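Local coordinates for protein putative protease (Parabacteroides distasonis ATCC 8503, PDB 3KD4) that is of unknown function but is probably an exported protease, with a DUF3857 and a DUF3858 domain, at residues 129-134 with 200-205. Sequence-based numbering, arbitrary orientation.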
loop_
_atom_site.group_PDB
_atom_site.type_symbol
_atom_site.label_atom_id
_atom_site.label_comp_id
_atom_site.label_asym_id
_atom_site.label_seq_id
_atom_site.Cartn_x
_atom_site.Cartn_y
_atom_site.Cartn_z
ATOM N N ASP A 129 12.399 4.943 15.449
ATOM C CA ASP A 129 12.222 4.398 14.119
ATOM C C ASP A 129 11.051 5.169 13.438
ATOM O O ASP A 129 9.905 4.933 13.765
ATOM C CB ASP A 129 11.911 2.896 14.243
ATOM C CG ASP A 129 12.012 2.128 12.914
ATOM O OD1 ASP A 129 12.027 2.729 11.805
ATOM O OD2 ASP A 129 12.086 0.869 13.009
ATOM N N ILE A 130 11.392 6.093 12.554
ATOM C CA ILE A 130 10.461 7.095 12.031
ATOM C C ILE A 130 10.380 6.955 10.516
ATOM O O ILE A 130 11.395 6.747 9.860
ATOM C CB ILE A 130 10.953 8.514 12.381
ATOM C CG1 ILE A 130 10.985 8.720 13.914
ATOM C CG2 ILE A 130 10.060 9.594 11.811
ATOM C CD1 ILE A 130 11.864 9.899 14.323
ATOM N N ASN A 131 9.156 7.035 9.993
ATOM C CA ASN A 131 8.877 7.170 8.586
ATOM C C ASN A 131 7.619 8.026 8.451
ATOM O O ASN A 131 6.507 7.500 8.352
ATOM C CB ASN A 131 8.637 5.796 7.944
ATOM C CG ASN A 131 8.267 5.900 6.475
ATOM O OD1 ASN A 131 8.783 6.753 5.745
ATOM N ND2 ASN A 131 7.389 5.017 6.029
ATOM N N GLU A 132 7.772 9.339 8.461
ATOM C CA GLU A 132 6.619 10.202 8.607
ATOM C C GLU A 132 6.344 10.975 7.336
ATOM O O GLU A 132 7.193 11.696 6.841
ATOM C CB GLU A 132 6.824 11.172 9.770
ATOM C CG GLU A 132 5.579 11.949 10.145
ATOM C CD GLU A 132 4.590 11.122 10.949
ATOM O OE1 GLU A 132 4.923 9.973 11.310
ATOM O OE2 GLU A 132 3.483 11.632 11.217
ATOM N N ARG A 133 5.141 10.812 6.820
ATOM C CA ARG A 133 4.671 11.633 5.707
ATOM C C ARG A 133 4.419 13.058 6.180
ATOM O O ARG A 133 3.698 13.231 7.155
ATOM C CB ARG A 133 3.342 11.061 5.198
ATOM C CG ARG A 133 2.838 11.728 3.963
ATOM C CD ARG A 133 1.438 11.264 3.553
ATOM N NE ARG A 133 0.427 11.860 4.433
ATOM C CZ ARG A 133 -0.286 11.211 5.339
ATOM N NH1 ARG A 133 -0.150 9.906 5.510
ATOM N NH2 ARG A 133 -1.145 11.875 6.082
ATOM N N LEU A 134 4.956 14.058 5.485
ATOM C CA LEU A 134 4.787 15.458 5.857
ATOM C C LEU A 134 3.810 16.233 4.938
ATOM O O LEU A 134 3.257 17.271 5.328
ATOM C CB LEU A 134 6.156 16.136 5.880
ATOM C CG LEU A 134 7.201 15.472 6.796
ATOM C CD1 LEU A 134 8.504 16.265 6.793
ATOM C CD2 LEU A 134 6.665 15.297 8.236
ATOM N N SER A 200 7.235 13.748 -2.460
ATOM C CA SER A 200 6.311 13.979 -1.372
ATOM C C SER A 200 7.093 13.891 -0.052
ATOM O O SER A 200 7.564 12.819 0.317
ATOM C CB SER A 200 5.224 12.942 -1.427
ATOM O OG SER A 200 4.431 13.018 -0.292
ATOM N N PRO A 201 7.230 15.018 0.665
ATOM C CA PRO A 201 8.230 15.041 1.752
ATOM C C PRO A 201 7.952 14.017 2.841
ATOM O O PRO A 201 6.813 13.879 3.293
ATOM C CB PRO A 201 8.192 16.490 2.275
ATOM C CG PRO A 201 7.286 17.226 1.426
ATOM C CD PRO A 201 6.655 16.345 0.399
ATOM N N HIS A 202 8.980 13.256 3.201
ATOM C CA HIS A 202 8.900 12.261 4.234
ATOM C C HIS A 202 10.167 12.352 5.072
ATOM O O HIS A 202 11.280 12.426 4.516
ATOM C CB HIS A 202 8.912 10.840 3.660
ATOM C CG HIS A 202 7.583 10.312 3.276
ATOM N ND1 HIS A 202 6.930 10.719 2.129
ATOM C CD2 HIS A 202 6.821 9.328 3.821
ATOM C CE1 HIS A 202 5.795 10.043 2.013
ATOM N NE2 HIS A 202 5.703 9.199 3.029
ATOM N N LEU A 203 10.008 12.260 6.390
ATOM C CA LEU A 203 11.152 12.176 7.302
ATOM C C LEU A 203 11.341 10.699 7.638
ATOM O O LEU A 203 10.398 10.031 8.104
ATOM C CB LEU A 203 10.881 12.994 8.561
ATOM C CG LEU A 203 11.945 12.936 9.663
ATOM C CD1 LEU A 203 13.250 13.596 9.131
ATOM C CD2 LEU A 203 11.434 13.585 10.945
ATOM N N VAL A 204 12.549 10.190 7.407
ATOM C CA VAL A 204 12.911 8.809 7.733
ATOM C C VAL A 204 14.145 8.855 8.610
ATOM O O VAL A 204 15.112 9.555 8.307
ATOM C CB VAL A 204 13.164 7.970 6.461
ATOM C CG1 VAL A 204 13.542 6.486 6.800
ATOM C CG2 VAL A 204 11.943 8.081 5.534
ATOM N N ALA A 205 14.091 8.120 9.716
ATOM C CA ALA A 205 15.154 8.172 10.709
ATOM C C ALA A 205 15.133 6.934 11.569
ATOM O O ALA A 205 14.070 6.294 11.789
ATOM C CB ALA A 205 15.050 9.467 11.606
#
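His202 sets its CG beside its own backbone N, anti to the carbonyl carbon (chi1 -87°), and the ring then lies against the Arg133 backbone in an antiparallel beta ladder; Arg133 holds its CG anti to the backbone N (chi1 -174°), where it meets His202 CE1 and NE2, each at 3.9 Å. Strand 129-133 is an outer strand of a three-stranded sheet, and strand 202-206 is its middle one. Arg133 CA makes a CH-pi contact over one ring face, 3.8 Å from the His202 ring centroid, while Arg133 CB touches His202 NE2 at 3.7 Å. The guanidinium leads away, steeply inclined to the imidazole, to Glu136 and the Gln135 carbonyl. The ring's rotation is fixed by His202 ND1, which donates to Ser200 O in the ring plane (2.8 Å). An alanine at His202 would probably uncover the Arg133 backbone and leave Ser200 O without this donor. Next along the same face, Asn131 lies beside Val204, its OD1 3.4 Å from Val204 CG2. The opposite face is mostly apolar: Ile130, Leu203 and Ala205 pack on Ile147 of strand 140-150, and Trp15 touches Ile130, Leu203 and Glu132, the charged exception, paired with Lys13. Ile130 and Ala205 form one hydrogen-bonded pair, Glu132 and Leu203 the next, with Glu132 N to Leu203 O the shortest bond at 2.7 Å. Beyond the strand end, Leu134 N bonds Pro201 O at 2.9 Å, and Leu134 CB rests against Pro201 CB.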